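Putative lipoprotein YcdA (Bacillus subtilis subsp. subtilis str. 168, PDB 4R4G) is of unknown function but is probably a membrane-attached lipoprotein, with an N-terminal Ig-like domain joined through a kinked helix to a mixed alpha-beta C-terminal domain. Local coordinates at residues E9-D13 with I14-K18; D254-K257 with D258-K262. All coordinates share one frame; numbering follows the deposited sequence. Where two conformers were deposited one is given.

Interaction 1. Residues E9-D13 with I14-K18; sequences EKSSD and IAQVK
The carboxylate of Glu-9 and the terminal amide of Gln-16 meet at the ends of two extended side chains, their planes 44° apart and Glu-9 CD 4.0 Å from Gln-16 CD. The aliphatic part of Lys-18 lies beside Glu-9 OE1, which is 3.6 Å from Lys-18 CD. Glu-9 reaches this place with CG opposite its backbone N (chi1 -176°), running alongside Lys-18 in the same direction. The charged ends do not touch: Glu-9 OE1 and Lys-18 NZ stay 4.6 Å apart, too far for a salt bridge, though the opposite charges probably still attract. Further along this face, Ser-11 CB packs on Gln-16 CG at 3.8 Å.

The backbone supplies the antiparallel pairing. Lys-10 and Val-17 form the hydrogen-bonded pair, with Lys-10 N to Val-17 O at 3.1 Å and Val-17 N to Lys-10 O at 2.9 Å. Ser-12 N to Ala-15 O, 2.9 Å, closes the reversal through Asp-13 and Ile-14. Inside it a weak bond from Ile-14 N to Ser-12 OG gives the loop the form of an ST turn, and Ala-15 N adds a second weak bond, while Ser-12 OG donates to Lys-123 O.

Strand 9-11 is an outermost strand of a four-stranded antiparallel sheet within this chain, paired with strand 16-25. Strand 16-25 continues through backbone bonds to strand 39-48, and from the opposite face Lys-10 and Val-17 meet Val-125 and Phe-127 of strand 125-130.

Interaction 2. Residues D254-K257 with D258-K262; sequences DKVK and DYYSK
Val-256 and Tyr-260, four residues apart, lie side by side and point the same way, with Val-256 CG1 3.9 Å from Tyr-260 CE2. Two torsions produce the pairing: CG1 of Val-256 stands opposite the backbone N (chi1 160°), whereas the ring of Tyr-260 swings opposite its carbonyl carbon (chi1 -86°). Tyr-259 takes the other course, its ring opposite the backbone N (chi1 172°); its CB rests 3.2 Å from Val-256 O while the ring leads away to stack on Tyr-274. Lys-262 NZ approaches the edge of that ring in its plane, a position unlike the over-the-face placing of a cation-pi pair. Lys-257 runs extended beyond CG, and its NZ forms a salt bridge with Glu-253, one turn back. Asp-258 touches through CB, 3.4 Å from Asp-254 O, and its carboxylate leads away.

The carbonyls record a change in backbone bonding. Asp-258 N to Asp-254 O, 3.1 Å, is an alpha-helical bond. Lys-257 O then accepts twice, from Ser-261 N at 2.8 Å, nearly in line with the carbonyl, and from Tyr-260 N at 2.9 Å, well above the carbonyl plane. Val-256 O likewise takes Tyr-259 N and, weakly, Tyr-260 N.

Mixed i+3 and i+4 bonding of this kind is characteristic of a C-terminal helix turn; helix 248-260 packs along helix 268-283 as an antiparallel helical hairpin, Lys-255 meeting Glu-282 and Tyr-260 meeting Ala-271.

Interactions 1 and 2 belong to different domains of an elongated chain. Their centres are 85 Å apart and their nearest atoms about 70 Å, so neither can touch the other. They sit on opposite sides of the chain's centre, 39 Å and 47 Å from it respectively, which compares with a radius of gyration of 28 Å and places both towards the periphery. Residues 9-18 fall in the DUF4352 range, the Ig-like part, and residues 254-262 in the DUF5105 range. Each is a local reversal or termination of the chain, a strand hairpin in one and a helix end in the other. Since the protein's function is unknown, neither contact can be tied to an active site.

Interaction 1. Residues E9-D13 with I14-K18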
loop_
_atom_site.group_PDB
_atom_site.type_symbol
_atom_site.label_atom_id
_atom_site.label_comp_id
_atom_site.label_asym_id
_atom_site.label_seq_id
_atom_site.Cartn_x
_atom_site.Cartn_y
_atom_site.Cartn_z
ATOM N N GLU A 9 -11.892 -12.886 29.242
ATOM C CA GLU A 9 -11.152 -12.891 30.502
ATOM C C GLU A 9 -11.294 -14.245 31.128
ATOM O O GLU A 9 -12.412 -14.716 31.303
ATOM C CB GLU A 9 -11.637 -11.782 31.458
ATOM C CG GLU A 9 -10.829 -11.685 32.746
ATOM C CD GLU A 9 -11.354 -10.699 33.769
ATOM O OE1 GLU A 9 -11.380 -9.484 33.466
ATOM O OE2 GLU A 9 -11.692 -11.137 34.893
ATOM N N LYS A 10 -10.172 -14.903 31.398
ATOM C CA LYS A 10 -10.141 -16.219 32.024
ATOM C C LYS A 10 -8.985 -16.245 32.979
ATOM O O LYS A 10 -8.055 -15.446 32.853
ATOM C CB LYS A 10 -10.057 -17.362 30.993
ATOM C CG LYS A 10 -11.363 -17.617 30.246
ATOM C CD LYS A 10 -11.353 -18.880 29.409
ATOM C CE LYS A 10 -12.465 -18.884 28.384
ATOM N NZ LYS A 10 -12.929 -20.263 28.074
ATOM N N SER A 11 -9.050 -17.134 33.960
ATOM C CA SER A 11 -8.013 -17.216 34.970
ATOM C C SER A 11 -7.895 -18.586 35.593
ATOM O O SER A 11 -8.833 -19.382 35.604
ATOM C CB SER A 11 -8.275 -16.203 36.084
ATOM O OG SER A 11 -9.653 -16.147 36.409
ATOM N N SER A 12 -6.697 -18.844 36.088
ATOM C CA SER A 12 -6.338 -19.994 36.880
ATOM C C SER A 12 -5.975 -19.419 38.244
ATOM O O SER A 12 -6.000 -18.193 38.416
ATOM C CB SER A 12 -5.203 -20.785 36.238
ATOM O OG SER A 12 -3.963 -20.110 36.355
ATOM N N ASP A 13 -5.645 -20.273 39.206
ATOM C CA ASP A 13 -5.289 -19.818 40.544
ATOM C C ASP A 13 -3.939 -19.061 40.558
ATOM O O ASP A 13 -3.695 -18.290 41.496
ATOM C CB ASP A 13 -5.273 -21.009 41.545
ATOM C CG ASP A 13 -4.458 -22.247 41.154
ATOM O OD1 ASP A 13 -4.322 -22.522 39.921
ATOM O OD2 ASP A 13 -4.015 -22.980 42.072
ATOM N N ILE A 14 -3.092 -19.247 39.507
ATOM C CA ILE A 14 -1.765 -18.628 39.468
ATOM C C ILE A 14 -1.661 -17.422 38.509
ATOM O O ILE A 14 -0.799 -16.576 38.744
ATOM C CB ILE A 14 -0.626 -19.650 39.226
ATOM C CG1 ILE A 14 -0.543 -20.136 37.791
ATOM C CG2 ILE A 14 -0.654 -20.808 40.243
ATOM C CD1 ILE A 14 0.782 -20.633 37.514
ATOM N N ALA A 15 -2.526 -17.305 37.479
ATOM C CA ALA A 15 -2.492 -16.146 36.574
ATOM C C ALA A 15 -3.869 -15.810 36.002
ATOM O O ALA A 15 -4.735 -16.681 35.929
ATOM C CB ALA A 15 -1.510 -16.382 35.438
ATOM N N GLN A 16 -4.071 -14.536 35.611
ATOM C CA GLN A 16 -5.306 -14.066 34.989
ATOM C C GLN A 16 -4.969 -13.423 33.649
ATOM O O GLN A 16 -4.159 -12.493 33.594
ATOM C CB GLN A 16 -6.094 -13.093 35.890
ATOM C CG GLN A 16 -7.423 -12.633 35.258
ATOM C CD GLN A 16 -8.000 -11.363 35.835
ATOM O OE1 GLN A 16 -9.093 -11.366 36.420
ATOM N NE2 GLN A 16 -7.309 -10.244 35.638
ATOM N N VAL A 17 -5.589 -13.918 32.568
ATOM C CA VAL A 17 -5.319 -13.395 31.237
ATOM C C VAL A 17 -6.559 -12.697 30.706
ATOM O O VAL A 17 -7.664 -13.230 30.794
ATOM C CB VAL A 17 -4.817 -14.503 30.277
ATOM C CG1 VAL A 17 -4.407 -13.935 28.924
ATOM C CG2 VAL A 17 -3.662 -15.273 30.898
ATOM N N LYS A 18 -6.359 -11.501 30.166
ATOM C CA LYS A 18 -7.403 -10.690 29.568
ATOM C C LYS A 18 -6.997 -10.366 28.158
ATOM O O LYS A 18 -5.873 -9.913 27.944
ATOM C CB LYS A 18 -7.632 -9.385 30.370
ATOM C CG LYS A 18 -7.660 -9.546 31.900
ATOM C CD LYS A 18 -8.104 -8.269 32.625
ATOM C CE LYS A 18 -7.035 -7.719 33.537
ATOM N NZ LYS A 18 -7.609 -7.190 34.802
#

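Interaction 2. Residues D254-K257 with D258-K262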
loop_
_atom_site.group_PDB
_atom_site.type_symbol
_atom_site.label_atom_id
_atom_site.label_comp_id
_atom_site.label_asym_id
_atom_site.label_seq_id
_atom_site.Cartn_x
_atom_site.Cartn_y
_atom_site.Cartn_z
ATOM N N ASP A 254 6.285 9.335 -39.530
ATOM C CA ASP A 254 5.450 9.022 -40.696
ATOM C C ASP A 254 4.364 10.085 -40.918
ATOM O O ASP A 254 4.053 10.384 -42.060
ATOM C CB ASP A 254 4.825 7.602 -40.609
ATOM C CG ASP A 254 5.807 6.423 -40.535
ATOM O OD1 ASP A 254 6.859 6.465 -41.219
ATOM O OD2 ASP A 254 5.508 5.447 -39.823
ATOM N N LYS A 255 3.818 10.675 -39.859
ATOM C CA LYS A 255 2.786 11.700 -40.011
ATOM C C LYS A 255 3.407 13.027 -40.475
ATOM O O LYS A 255 2.777 13.787 -41.228
ATOM C CB LYS A 255 1.999 11.874 -38.702
ATOM C CG LYS A 255 0.721 11.031 -38.634
ATOM C CD LYS A 255 -0.475 11.873 -39.054
ATOM C CE LYS A 255 -1.817 11.309 -38.664
ATOM N NZ LYS A 255 -2.911 12.296 -38.917
ATOM N N VAL A 256 4.665 13.272 -40.032
ATOM C CA VAL A 256 5.486 14.445 -40.357
ATOM C C VAL A 256 5.846 14.359 -41.833
ATOM O O VAL A 256 5.705 15.357 -42.533
ATOM C CB VAL A 256 6.742 14.567 -39.432
ATOM C CG1 VAL A 256 7.829 15.454 -40.041
ATOM C CG2 VAL A 256 6.359 15.086 -38.051
ATOM N N LYS A 257 6.294 13.163 -42.304
ATOM C CA LYS A 257 6.637 12.920 -43.713
ATOM C C LYS A 257 5.403 13.143 -44.595
ATOM O O LYS A 257 5.502 13.823 -45.614
ATOM C CB LYS A 257 7.202 11.503 -43.925
ATOM C CG LYS A 257 8.644 11.304 -43.463
ATOM C CD LYS A 257 9.100 9.873 -43.732
ATOM C CE LYS A 257 10.284 9.456 -42.896
ATOM N NZ LYS A 257 10.514 7.988 -42.966
ATOM N N ASP A 258 4.231 12.639 -44.151
ATOM C CA ASP A 258 2.927 12.774 -44.809
ATOM C C ASP A 258 2.515 14.255 -44.951
ATOM O O ASP A 258 1.704 14.557 -45.820
ATOM C CB ASP A 258 1.853 11.993 -44.022
ATOM C CG ASP A 258 0.637 11.595 -44.837
ATOM O OD1 ASP A 258 -0.149 12.494 -45.212
ATOM O OD2 ASP A 258 0.449 10.385 -45.066
ATOM N N TYR A 259 3.087 15.162 -44.105
ATOM C CA TYR A 259 2.893 16.629 -44.079
ATOM C C TYR A 259 3.900 17.358 -45.011
ATOM O O TYR A 259 3.646 18.497 -45.422
ATOM C CB TYR A 259 3.029 17.133 -42.635
ATOM C CG TYR A 259 3.049 18.634 -42.441
ATOM C CD1 TYR A 259 1.873 19.378 -42.487
ATOM C CD2 TYR A 259 4.228 19.299 -42.117
ATOM C CE1 TYR A 259 1.878 20.754 -42.262
ATOM C CE2 TYR A 259 4.245 20.674 -41.883
ATOM C CZ TYR A 259 3.066 21.398 -41.953
ATOM O OH TYR A 259 3.073 22.752 -41.714
ATOM N N TYR A 260 5.052 16.709 -45.299
ATOM C CA TYR A 260 6.074 17.187 -46.234
ATOM C C TYR A 260 5.650 16.758 -47.651
ATOM O O TYR A 260 5.842 17.540 -48.588
ATOM C CB TYR A 260 7.491 16.687 -45.868
ATOM C CG TYR A 260 8.227 17.559 -44.867
ATOM C CD1 TYR A 260 8.489 18.902 -45.138
ATOM C CD2 TYR A 260 8.722 17.026 -43.678
ATOM C CE1 TYR A 260 9.181 19.704 -44.229
ATOM C CE2 TYR A 260 9.416 17.818 -42.762
ATOM C CZ TYR A 260 9.639 19.158 -43.039
ATOM O OH TYR A 260 10.334 19.941 -42.149
ATOM N N SER A 261 5.032 15.524 -47.782
ATOM C CA SER A 261 4.500 14.979 -49.044
ATOM C C SER A 261 3.299 15.824 -49.513
ATOM O O SER A 261 2.951 15.806 -50.704
ATOM C CB SER A 261 4.102 13.511 -48.887
ATOM O OG SER A 261 5.208 12.636 -49.037
ATOM N N LYS A 262 2.689 16.592 -48.567
ATOM C CA LYS A 262 1.578 17.531 -48.738
ATOM C C LYS A 262 2.159 18.897 -49.196
ATOM O O LYS A 262 2.080 19.257 -50.381
ATOM C CB LYS A 262 0.812 17.705 -47.394
ATOM C CG LYS A 262 -0.307 16.718 -47.066
ATOM C CD LYS A 262 -1.054 17.143 -45.771
ATOM C CE LYS A 262 -0.773 16.286 -44.546
ATOM N NZ LYS A 262 -1.022 17.022 -43.269
#